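Local coordinates for protein TCR alpha chain (Gallus gallus, PDB 6LIR) that pairs with a TCR beta chain to form the chicken alpha-beta T-cell receptor, which probably recognises antigen peptides presented by MHC molecules, at residues A[14-19]-A[103-108]; A[20-23]-A[29-32]; A[43-46]-A[51-54]; A[59-64]-A[68-73]; A[153-158]-A[163-168]. All coordinates share one frame; numbering follows the deposited sequence.

Interaction 1: A[14-19]-A[103-108]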
# COMPACT_ATOMS: atom_id res chain seq x y z
N THR A 14 5.93 -16.42 14.07
CA THR A 14 4.78 -17.19 14.53
C THR A 14 3.85 -17.43 13.35
O THR A 14 3.29 -16.49 12.79
CB THR A 14 4.06 -16.46 15.66
OG1 THR A 14 4.93 -16.33 16.79
CG2 THR A 14 2.82 -17.22 16.08
N GLY A 15 3.70 -18.70 12.97
CA GLY A 15 2.86 -19.05 11.84
C GLY A 15 1.41 -18.61 12.01
O GLY A 15 0.91 -18.46 13.13
N ILE A 16 0.73 -18.42 10.88
CA ILE A 16 -0.67 -18.01 10.92
C ILE A 16 -1.41 -18.62 9.74
O ILE A 16 -0.87 -18.77 8.64
CB ILE A 16 -0.81 -16.47 10.93
CG1 ILE A 16 -2.27 -16.08 11.20
CG2 ILE A 16 -0.30 -15.86 9.62
CD1 ILE A 16 -2.48 -14.61 11.45
N ASN A 17 -2.67 -18.96 9.99
CA ASN A 17 -3.57 -19.58 9.03
C ASN A 17 -4.51 -18.53 8.46
O ASN A 17 -5.13 -17.76 9.22
CB ASN A 17 -4.36 -20.70 9.69
CG ASN A 17 -4.93 -21.68 8.69
OD1 ASN A 17 -4.25 -22.12 7.77
ND2 ASN A 17 -6.20 -22.03 8.87
N ILE A 18 -4.65 -18.49 7.14
CA ILE A 18 -5.57 -17.57 6.48
C ILE A 18 -6.61 -18.43 5.77
O ILE A 18 -6.28 -19.20 4.87
CB ILE A 18 -4.85 -16.64 5.50
CG1 ILE A 18 -3.73 -15.88 6.21
CG2 ILE A 18 -5.83 -15.64 4.88
CD1 ILE A 18 -3.05 -14.85 5.33
N THR A 19 -7.86 -18.33 6.22
CA THR A 19 -8.94 -19.17 5.72
C THR A 19 -9.63 -18.55 4.51
O THR A 19 -9.53 -17.35 4.25
CB THR A 19 -9.98 -19.43 6.82
OG1 THR A 19 -10.58 -18.18 7.21
CG2 THR A 19 -9.35 -20.09 8.03
N THR A 103 -7.73 -10.86 2.89
CA THR A 103 -7.37 -10.80 4.30
C THR A 103 -6.09 -9.98 4.44
O THR A 103 -5.06 -10.32 3.84
CB THR A 103 -7.20 -12.20 4.89
OG1 THR A 103 -8.47 -12.86 4.89
CG2 THR A 103 -6.68 -12.12 6.32
N ARG A 104 -6.15 -8.92 5.23
CA ARG A 104 -5.03 -8.01 5.40
C ARG A 104 -4.16 -8.52 6.55
O ARG A 104 -4.56 -8.44 7.71
CB ARG A 104 -5.49 -6.58 5.69
CG ARG A 104 -4.33 -5.66 5.88
CD ARG A 104 -4.65 -4.17 5.86
NE ARG A 104 -3.50 -3.47 6.31
CZ ARG A 104 -2.49 -3.06 5.53
NH1 ARG A 104 -1.41 -2.44 5.99
NH2 ARG A 104 -2.57 -3.24 4.22
N LEU A 105 -3.00 -9.07 6.22
CA LEU A 105 -2.11 -9.64 7.23
C LEU A 105 -1.15 -8.58 7.74
O LEU A 105 -0.50 -7.88 6.96
CB LEU A 105 -1.33 -10.83 6.67
CG LEU A 105 -0.29 -11.40 7.66
CD1 LEU A 105 -0.96 -11.88 8.93
CD2 LEU A 105 0.55 -12.50 7.03
N SER A 106 -1.05 -8.49 9.06
CA SER A 106 -0.11 -7.62 9.75
C SER A 106 0.87 -8.50 10.50
O SER A 106 0.45 -9.45 11.17
CB SER A 106 -0.83 -6.67 10.71
OG SER A 106 -1.17 -5.45 10.08
N VAL A 107 2.16 -8.20 10.39
CA VAL A 107 3.20 -9.01 11.02
C VAL A 107 4.00 -8.09 11.94
O VAL A 107 4.64 -7.14 11.47
CB VAL A 107 4.12 -9.67 9.98
CG1 VAL A 107 5.25 -10.44 10.68
CG2 VAL A 107 3.31 -10.60 9.08
N GLN A 108 3.95 -8.38 13.23
CA GLN A 108 4.57 -7.53 14.24
C GLN A 108 5.96 -8.04 14.57
O GLN A 108 6.09 -9.16 15.10
CB GLN A 108 3.72 -7.47 15.50
CG GLN A 108 2.42 -6.72 15.31
CD GLN A 108 1.24 -7.44 15.92
OE1 GLN A 108 0.16 -7.50 15.32
NE2 GLN A 108 1.43 -8.02 17.10
O HOH W 1 -9.41 -15.16 6.00
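The interior of the V-domain beta sandwich is where Ile-16 and Ile-18 of strand 16-21, the B strand, meet Thr-103 and Leu-105 of strand 97-108, the G strand. The two strands belong to different sheets, and even Ile-18 and Thr-103 keep their CA atoms 7.3 Å apart, so side chains have to bridge the gap. Ile-16 does this at full stretch: CG1 lies opposite the backbone N (chi1 -170°), and the extended chain brings CD1 to 4.0 Å from CD1 of Leu-105. Its CG2 branch flanks the same methyl, so one leucine tip meets both arms of the beta-branched residue as the two chains lie side by side, pointing oppositely. Ile-18 uses its short branch instead, laying CG2 3.7 Å from CB of Thr-103. Beyond this apolar patch a water spans the sheets, donating to Thr-19 O at 2.8 Å and to Thr-103 OG1 at 2.7 Å. That hydroxyl also hydrogen-bonds to Glu-5 O. Leu-105 is flanked in addition by Leu-74 and Tyr-85, while Arg-104 on the outer surface forms a salt bridge with Glu-170 of the TCR beta chain. Threonine suits its place because its carbon atoms meet isoleucine while its buried oxygen has two polar partners; cohesion between the sheets here therefore rests on methyl packing plus a water-mediated link.

Interaction 2: A[20-23]-A[29-32]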
# COMPACT_ATOMS: atom_id res chain seq x y z
N CYS A 20 -10.40 -19.38 3.82
CA CYS A 20 -11.19 -18.96 2.68
C CYS A 20 -12.35 -19.93 2.56
O CYS A 20 -12.13 -21.14 2.45
CB CYS A 20 -10.36 -18.93 1.39
SG CYS A 20 -11.29 -18.57 -0.12
N SER A 21 -13.58 -19.41 2.63
CA SER A 21 -14.79 -20.22 2.68
C SER A 21 -15.70 -19.83 1.53
O SER A 21 -16.01 -18.64 1.35
CB SER A 21 -15.49 -20.03 4.03
OG SER A 21 -16.82 -20.51 3.98
N HIS A 22 -16.13 -20.82 0.75
CA HIS A 22 -17.05 -20.61 -0.37
C HIS A 22 -18.03 -21.77 -0.43
O HIS A 22 -17.94 -22.65 -1.30
CB HIS A 22 -16.28 -20.47 -1.69
CG HIS A 22 -15.12 -21.40 -1.82
ND1 HIS A 22 -15.19 -22.60 -2.50
CD2 HIS A 22 -13.85 -21.30 -1.37
CE1 HIS A 22 -14.02 -23.20 -2.45
NE2 HIS A 22 -13.18 -22.44 -1.77
N PRO A 23 -19.01 -21.80 0.49
CA PRO A 23 -19.93 -22.95 0.55
C PRO A 23 -20.71 -23.19 -0.73
O PRO A 23 -21.04 -24.34 -1.04
CB PRO A 23 -20.86 -22.59 1.72
CG PRO A 23 -20.11 -21.58 2.52
CD PRO A 23 -19.30 -20.80 1.53
N SER A 29 -10.51 -25.46 -9.10
CA SER A 29 -9.14 -25.12 -8.77
C SER A 29 -9.17 -23.92 -7.84
O SER A 29 -10.10 -23.11 -7.87
CB SER A 29 -8.31 -24.80 -10.02
OG SER A 29 -8.72 -23.57 -10.60
N ILE A 30 -8.15 -23.83 -6.99
CA ILE A 30 -8.05 -22.76 -6.01
C ILE A 30 -6.69 -22.11 -6.17
O ILE A 30 -5.67 -22.80 -6.28
CB ILE A 30 -8.23 -23.29 -4.57
CG1 ILE A 30 -9.68 -23.73 -4.36
CG2 ILE A 30 -7.85 -22.23 -3.56
CD1 ILE A 30 -9.89 -24.57 -3.12
N GLN A 31 -6.67 -20.78 -6.16
CA GLN A 31 -5.44 -20.02 -6.26
C GLN A 31 -5.41 -19.01 -5.13
O GLN A 31 -6.45 -18.57 -4.63
CB GLN A 31 -5.31 -19.28 -7.60
CG GLN A 31 -5.21 -20.19 -8.81
CD GLN A 31 -5.76 -19.54 -10.06
OE1 GLN A 31 -6.59 -20.13 -10.76
NE2 GLN A 31 -5.32 -18.32 -10.35
N TRP A 32 -4.20 -18.61 -4.76
CA TRP A 32 -4.01 -17.60 -3.74
C TRP A 32 -3.05 -16.56 -4.27
O TRP A 32 -2.07 -16.89 -4.95
CB TRP A 32 -3.47 -18.20 -2.44
CG TRP A 32 -4.52 -18.84 -1.58
CD1 TRP A 32 -5.05 -20.09 -1.73
CD2 TRP A 32 -5.16 -18.26 -0.44
NE1 TRP A 32 -5.98 -20.32 -0.75
CE2 TRP A 32 -6.07 -19.22 0.06
CE3 TRP A 32 -5.05 -17.03 0.21
CZ2 TRP A 32 -6.86 -18.99 1.18
CZ3 TRP A 32 -5.85 -16.79 1.33
CH2 TRP A 32 -6.74 -17.77 1.80
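Trp-32 brings the benzene end of its indole against Cys-20, whose CB sits 3.5 Å from CZ2 and, slightly farther off, near CH2. The approach is oblique to the ring. The sulfur follows the same slanting course: Cys-20 SG lies 5.4 Å from the centroid of the Trp-32 six-membered ring, 41° off its normal, in a sulfur-aromatic contact. Because SG stands opposite the backbone N of Cys-20 (chi1 174°), it can run on to Cys-87, to which it is bonded in a disulfide across the two sheets. A tryptophan of strand C packed on the bridge between strands B and F is the hallmark core of immunoglobulin domains, and the pair here takes that place. A broad, flat indole suits it, since it covers the bridge with carbon while its one polar atom, NE1, hydrogen-bonds to Ser-70 OG. The second meeting lies farther along, where strand 16-21 has given way to a loop: Ile-30 extends CD1 to the edge of the His-22 imidazole, near the ring plane and 4.1 Å from NE2. His-22 turns CG into the slot between its own backbone N and carbonyl carbon (chi1 40°). The other nitrogen of that ring, ND1, is tied to Ile-25 O, which should limit the rotation of the buried imidazole. Val-89 of strand 84-90 packs on both His-22 and Ile-30, and Val-63 touches the isoleucine as well.

Interaction 3: A[43-46]-A[51-54]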
# COMPACT_ATOMS: atom_id res chain seq x y z
N PHE A 43 0.76 -13.84 -7.74
CA PHE A 43 0.44 -15.26 -7.61
C PHE A 43 1.34 -15.94 -6.59
O PHE A 43 2.55 -15.71 -6.55
CB PHE A 43 0.58 -15.95 -8.97
CG PHE A 43 0.33 -17.43 -8.93
CD1 PHE A 43 -0.95 -17.93 -8.76
CD2 PHE A 43 1.38 -18.33 -9.07
CE1 PHE A 43 -1.18 -19.29 -8.72
CE2 PHE A 43 1.16 -19.69 -9.02
CZ PHE A 43 -0.12 -20.18 -8.85
N LEU A 44 0.74 -16.76 -5.73
CA LEU A 44 1.49 -17.52 -4.74
C LEU A 44 1.47 -19.02 -4.99
O LEU A 44 2.53 -19.65 -5.06
CB LEU A 44 0.94 -17.25 -3.33
CG LEU A 44 0.97 -15.82 -2.79
CD1 LEU A 44 0.37 -15.78 -1.39
CD2 LEU A 44 2.38 -15.26 -2.80
N VAL A 45 0.29 -19.62 -5.13
CA VAL A 45 0.18 -21.07 -5.28
C VAL A 45 -1.19 -21.39 -5.88
O VAL A 45 -2.14 -20.62 -5.75
CB VAL A 45 0.39 -21.77 -3.91
CG1 VAL A 45 -0.74 -21.43 -2.95
CG2 VAL A 45 0.55 -23.27 -4.08
N SER A 46 -1.29 -22.55 -6.52
CA SER A 46 -2.54 -23.04 -7.05
C SER A 46 -2.63 -24.54 -6.82
O SER A 46 -1.63 -25.25 -6.96
CB SER A 46 -2.67 -22.74 -8.55
OG SER A 46 -3.66 -23.57 -9.13
N SER A 51 -3.09 -30.97 -0.13
CA SER A 51 -2.20 -29.95 0.41
C SER A 51 -1.02 -29.74 -0.53
O SER A 51 -0.50 -30.69 -1.12
CB SER A 51 -1.70 -30.31 1.81
OG SER A 51 -2.77 -30.35 2.73
N LYS A 52 -0.61 -28.48 -0.68
CA LYS A 52 0.49 -28.14 -1.58
C LYS A 52 1.43 -27.16 -0.90
O LYS A 52 1.00 -26.17 -0.30
CB LYS A 52 -0.03 -27.55 -2.90
CG LYS A 52 1.05 -27.44 -3.96
CD LYS A 52 0.49 -26.94 -5.28
CE LYS A 52 1.55 -26.91 -6.37
NZ LYS A 52 1.01 -26.34 -7.64
N GLU A 53 2.72 -27.45 -0.99
CA GLU A 53 3.76 -26.58 -0.46
C GLU A 53 3.83 -25.27 -1.22
O GLU A 53 3.60 -25.21 -2.42
CB GLU A 53 5.12 -27.27 -0.51
CG GLU A 53 5.10 -28.72 -0.06
CD GLU A 53 5.79 -28.93 1.27
OE1 GLU A 53 6.17 -30.08 1.56
OE2 GLU A 53 5.93 -27.95 2.04
N VAL A 54 4.13 -24.19 -0.50
CA VAL A 54 4.23 -22.85 -1.08
C VAL A 54 5.68 -22.42 -0.97
O VAL A 54 6.25 -22.43 0.12
CB VAL A 54 3.34 -21.84 -0.33
CG1 VAL A 54 3.43 -20.46 -0.96
CG2 VAL A 54 1.91 -22.35 -0.23
O HOH W 2 1.35 -23.68 -7.53
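Val-45 meets two side chains of the 51-54 strand in two different orientations. Against Val-54 it runs nearly perpendicular, so that methyl CG1 of Val-45 lies 3.9 Å from CG2 of Val-54. Lys-52 instead lies alongside, heading the other way, with its CD 3.9 Å from Val-45 CG2. The valine forks to serve both: chi1 of 66° tucks CG1 between its backbone N and carbonyl carbon and swings CG2 over toward the lysine. Lys-52 is extended throughout, and this length carries its ammonium past the valine to the backbone of Ser-46. There NZ donates to Ser-46 O at 2.9 Å, approaching nearly along the C=O axis (166°). A water accepts from the same NZ at 2.7 Å and from Ser-46 N at 3.0 Å, so the lysine holds the carbonyl of Ser-46 directly and its N-H through the water. A long amphipathic side chain is apt at this solvent-exposed position, its methylenes covering valine and its charge meeting carbonyl and solvent. The backbones do not pair: the strand axes stay 7.5 Å apart. Strand 51-54 joins strand 59-63, as the C'' strand of TCR alpha V domains commonly does, while strand 42-47 pairs with strand 29-35 in the opposing sheet and offers Ser-46 OG to Asn-96 of the TCR beta chain. Leu-61 and Leu-72 complete the valines' apolar surroundings.

Interaction 4: A[59-64]-A[68-73]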
# COMPACT_ATOMS: atom_id res chain seq x y z
N GLY A 59 5.24 -22.05 3.43
CA GLY A 59 4.03 -22.54 4.07
C GLY A 59 3.37 -23.61 3.23
O GLY A 59 4.02 -24.29 2.44
N ARG A 60 2.05 -23.73 3.40
CA ARG A 60 1.34 -24.82 2.75
C ARG A 60 -0.13 -24.44 2.60
O ARG A 60 -0.74 -23.89 3.52
CB ARG A 60 1.47 -26.12 3.55
CG ARG A 60 0.78 -27.34 2.91
CD ARG A 60 1.48 -28.64 3.29
NE ARG A 60 1.31 -28.95 4.71
CZ ARG A 60 1.79 -30.04 5.31
NH1 ARG A 60 2.48 -30.93 4.62
NH2 ARG A 60 1.59 -30.23 6.61
N LEU A 61 -0.66 -24.74 1.42
CA LEU A 61 -2.07 -24.57 1.11
C LEU A 61 -2.76 -25.92 1.25
O LEU A 61 -2.27 -26.93 0.73
CB LEU A 61 -2.24 -24.03 -0.31
CG LEU A 61 -3.62 -24.21 -0.94
CD1 LEU A 61 -4.61 -23.26 -0.30
CD2 LEU A 61 -3.56 -24.01 -2.45
N SER A 62 -3.89 -25.94 1.96
CA SER A 62 -4.67 -27.16 2.16
C SER A 62 -6.09 -26.91 1.68
O SER A 62 -6.74 -25.96 2.12
CB SER A 62 -4.66 -27.60 3.62
OG SER A 62 -3.38 -28.06 4.03
N VAL A 63 -6.55 -27.74 0.75
CA VAL A 63 -7.90 -27.68 0.19
C VAL A 63 -8.77 -28.71 0.89
O VAL A 63 -8.39 -29.88 1.01
CB VAL A 63 -7.88 -27.92 -1.33
CG1 VAL A 63 -9.31 -28.07 -1.87
CG2 VAL A 63 -7.15 -26.79 -2.04
N SER A 64 -9.95 -28.28 1.35
CA SER A 64 -10.87 -29.18 2.03
C SER A 64 -11.29 -30.32 1.12
O SER A 64 -11.28 -30.21 -0.11
CB SER A 64 -12.11 -28.42 2.51
OG SER A 64 -11.74 -27.37 3.38
N ARG A 68 -14.86 -26.96 -0.91
CA ARG A 68 -15.66 -25.77 -0.67
C ARG A 68 -14.99 -24.79 0.28
O ARG A 68 -15.62 -23.83 0.73
CB ARG A 68 -17.05 -26.16 -0.15
CG ARG A 68 -17.84 -27.02 -1.13
CD ARG A 68 -19.23 -27.35 -0.62
NE ARG A 68 -19.94 -28.25 -1.53
CZ ARG A 68 -20.67 -27.84 -2.56
NH1 ARG A 68 -20.79 -26.54 -2.81
NH2 ARG A 68 -21.27 -28.73 -3.34
N SER A 69 -13.70 -25.00 0.57
CA SER A 69 -12.93 -24.11 1.43
C SER A 69 -11.46 -24.47 1.28
O SER A 69 -11.11 -25.56 0.82
CB SER A 69 -13.35 -24.23 2.90
OG SER A 69 -13.06 -25.52 3.40
N SER A 70 -10.60 -23.54 1.68
CA SER A 70 -9.17 -23.78 1.69
C SER A 70 -8.53 -22.91 2.77
O SER A 70 -9.17 -22.03 3.35
CB SER A 70 -8.54 -23.51 0.32
OG SER A 70 -8.36 -22.12 0.11
N ALA A 71 -7.26 -23.16 3.02
CA ALA A 71 -6.53 -22.45 4.06
C ALA A 71 -5.08 -22.30 3.62
O ALA A 71 -4.45 -23.28 3.20
CB ALA A 71 -6.60 -23.18 5.41
N LEU A 72 -4.57 -21.08 3.73
CA LEU A 72 -3.18 -20.78 3.43
C LEU A 72 -2.43 -20.63 4.75
O LEU A 72 -2.71 -19.72 5.54
CB LEU A 72 -3.06 -19.50 2.61
CG LEU A 72 -1.63 -19.15 2.20
CD1 LEU A 72 -1.08 -20.19 1.23
CD2 LEU A 72 -1.54 -17.76 1.60
N TRP A 73 -1.48 -21.53 4.99
CA TRP A 73 -0.68 -21.51 6.20
C TRP A 73 0.67 -20.89 5.87
O TRP A 73 1.37 -21.38 4.98
CB TRP A 73 -0.49 -22.92 6.77
CG TRP A 73 0.52 -23.00 7.89
CD1 TRP A 73 1.78 -23.54 7.83
CD2 TRP A 73 0.35 -22.54 9.24
NE1 TRP A 73 2.40 -23.44 9.06
CE2 TRP A 73 1.55 -22.83 9.94
CE3 TRP A 73 -0.69 -21.91 9.92
CZ2 TRP A 73 1.72 -22.51 11.29
CZ3 TRP A 73 -0.52 -21.60 11.27
CH2 TRP A 73 0.68 -21.90 11.93
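Leu-61 and Leu-72 face each other in a non-hydrogen-bonded antiparallel pair, with CB of Leu-61 4.3 Å from CD1 of Leu-72. Leu-61 holds CG opposite its backbone N (chi1 161°), which carries CD1 over the partner strand to 3.5 Å from Ala-71 O and beside Ser-70. On that inward surface Ser-70 is the small neighbour: with chi1 of 79° its OG lies between its own N and carbonyl carbon, facing the core, where the Trp-32 indole is its partner. The small CB leaves room for Val-63 opposite. Arg-60, Ser-62, Ala-71 and Trp-73 occupy the outer surface. There the indole of Trp-73 turns outward, leaving CB 3.4 Å from Arg-60 O; an aromatic and a long cationic chain can both spread out. Gly-59 needs its bare CA: a side chain would run into Trp-73 O and, at its backbone angles, would also jam against the carbonyl O of the preceding residue. Its CA-H instead makes a short contact with Trp-73 O. That oxygen also accepts a hydrogen bond from Arg-60 N, 2.9 Å away, the first of a ladder that continues through paired bonds of Ser-62 with Ala-71 to Ser-64 N and Ser-69 O at 3.0 Å. This D-E hairpin forms the middle of its sheet: strand 51-54 hydrogen-bonds to strand 59-63, and strand 16-21 to strand 69-74, while strands 29-35 and 42-47 of the facing sheet cover its leucines.

Interaction 5: A[153-158]-A[163-168]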
# COMPACT_ATOMS: atom_id res chain seq x y z
N VAL A 153 6.15 0.71 10.79
CA VAL A 153 7.29 -0.07 11.24
C VAL A 153 8.33 -0.05 10.13
O VAL A 153 8.00 -0.24 8.96
CB VAL A 153 6.91 -1.53 11.58
CG1 VAL A 153 7.94 -2.14 12.52
CG2 VAL A 153 5.53 -1.61 12.17
N VAL A 154 9.59 0.17 10.51
CA VAL A 154 10.68 0.21 9.54
C VAL A 154 11.82 -0.65 10.07
O VAL A 154 11.87 -1.00 11.25
CB VAL A 154 11.18 1.65 9.27
CG1 VAL A 154 10.05 2.52 8.75
CG2 VAL A 154 11.78 2.24 10.53
N GLU A 155 12.75 -0.97 9.18
CA GLU A 155 13.96 -1.70 9.55
C GLU A 155 15.16 -0.86 9.15
O GLU A 155 15.20 -0.33 8.03
CB GLU A 155 14.02 -3.06 8.86
CG GLU A 155 12.92 -4.03 9.27
CD GLU A 155 13.06 -5.38 8.57
OE1 GLU A 155 13.12 -6.41 9.28
OE2 GLU A 155 13.12 -5.40 7.33
N VAL A 156 16.13 -0.75 10.04
CA VAL A 156 17.36 -0.00 9.79
C VAL A 156 18.54 -0.95 9.94
O VAL A 156 18.58 -1.76 10.88
CB VAL A 156 17.50 1.21 10.73
CG1 VAL A 156 18.77 1.99 10.42
CG2 VAL A 156 16.28 2.12 10.59
N ALA A 157 19.50 -0.85 9.03
CA ALA A 157 20.68 -1.72 9.05
C ALA A 157 21.75 -1.12 9.95
O ALA A 157 22.40 -0.14 9.59
CB ALA A 157 21.20 -1.93 7.62
N THR A 158 21.93 -1.70 11.14
CA THR A 158 22.91 -1.25 12.12
C THR A 158 24.15 -2.16 12.12
O THR A 158 24.23 -3.15 11.38
CB THR A 158 22.30 -1.18 13.52
OG1 THR A 158 21.99 -2.50 13.99
CG2 THR A 158 21.02 -0.34 13.50
N HIS A 163 19.41 -6.15 10.45
CA HIS A 163 18.20 -5.33 10.32
C HIS A 163 17.39 -5.37 11.62
O HIS A 163 16.68 -6.34 11.88
CB HIS A 163 17.36 -5.80 9.14
CG HIS A 163 17.96 -5.46 7.81
ND1 HIS A 163 18.34 -6.43 6.90
CD2 HIS A 163 18.23 -4.27 7.23
CE1 HIS A 163 18.83 -5.84 5.82
NE2 HIS A 163 18.77 -4.53 6.00
N GLU A 164 17.47 -4.29 12.41
CA GLU A 164 16.57 -4.11 13.54
C GLU A 164 15.30 -3.41 13.10
O GLU A 164 15.31 -2.53 12.23
CB GLU A 164 17.23 -3.28 14.65
CG GLU A 164 18.73 -3.36 14.74
CD GLU A 164 19.29 -2.33 15.70
OE1 GLU A 164 18.51 -1.50 16.20
OE2 GLU A 164 20.51 -2.35 15.95
N ALA A 165 14.20 -3.76 13.76
CA ALA A 165 12.90 -3.18 13.48
C ALA A 165 12.49 -2.23 14.60
O ALA A 165 12.85 -2.43 15.76
CB ALA A 165 11.83 -4.26 13.30
N SER A 166 11.73 -1.20 14.24
CA SER A 166 11.29 -0.23 15.22
C SER A 166 10.00 0.41 14.73
O SER A 166 9.83 0.65 13.53
CB SER A 166 12.36 0.85 15.45
OG SER A 166 12.69 1.52 14.25
N TYR A 167 9.11 0.69 15.67
CA TYR A 167 7.86 1.35 15.36
C TYR A 167 8.07 2.86 15.39
O TYR A 167 8.91 3.37 16.14
CB TYR A 167 6.77 0.97 16.37
CG TYR A 167 6.09 -0.35 16.10
CD1 TYR A 167 6.69 -1.55 16.46
CD2 TYR A 167 4.83 -0.39 15.50
CE1 TYR A 167 6.06 -2.76 16.22
CE2 TYR A 167 4.20 -1.59 15.27
CZ TYR A 167 4.81 -2.77 15.63
OH TYR A 167 4.18 -3.97 15.39
N LEU A 168 7.28 3.57 14.59
CA LEU A 168 7.31 5.02 14.55
C LEU A 168 5.89 5.52 14.42
O LEU A 168 5.11 5.00 13.61
CB LEU A 168 8.14 5.55 13.37
CG LEU A 168 9.54 4.98 13.10
CD1 LEU A 168 10.04 5.44 11.73
CD2 LEU A 168 10.50 5.39 14.20
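Val-153 presses a methyl onto the flat of the Tyr-167 ring: CG2 stands over one face, offset toward the rim, with CE2 3.4 Å away. This is a CH-pi contact, 24° off the ring normal. The methyl gets there because it is opposite the valine's carbonyl carbon, leaving CG1 to bend toward Ser-166 O. Next along the same surface, Ala-165 contributes a mere bump, CB, on which the Glu-155 stem rests with CG 4.2 Å away. The other surface is filled by branched chains. Val-154 and Leu-168 run nearly perpendicular, CG2 of the first meeting CD1 of the second at 3.8 Å, and Ser-166, being small, leaves room beside them. Its hydroxyl is bound by Arg-186 of the TCR beta chain. The two strands form an antiparallel hairpin at the edge of the four-stranded sheet of the constant domain, twisted to 147° between axes, and its ladder includes Ser-166 N to Val-154 O at 3.0 Å and Val-156 N to Glu-164 O at 2.9 Å. Toward the turn, Ala-157 sets CB against His-163, 3.8 Å from CD2. Glu-164 reaches across Thr-158; its OE1 makes a salt bridge to Lys-136 of the TCR beta chain, whereas OE2 faces the hydroxyl of the poorly ordered Thr-158, whose other partner is Asn-161 O. With an alanine here, that lysine would probably lose its carboxylate mate, and Thr-158 one of its partners. Val-154 and Val-156, on the face of Glu-164, also pack on the TCR beta chain.

How the interactions relate
Interactions 1 to 4 build one V domain, whereas interaction 5 lies in the constant domain, its centre about 35 Å from that of interaction 2. Within the sandwich, interactions 2 and 4 are closest, with centres about 8 Å apart, joined where Cys-20 O pairs with Ser-70 N. Interaction 1 shares strand 16-21 with interaction 2 and reaches interaction 4 through Ile-18 O and Leu-72 N. Interaction 3 touches 2 along the 29-35 and 42-47 strands, and touches 4 through Lys-52 N and Leu-61 O, thus connecting to both sheets. Between the domains, Gln-108 CG packs 3.3 Å from Tyr-167 OH, linking interaction 1 to interaction 5.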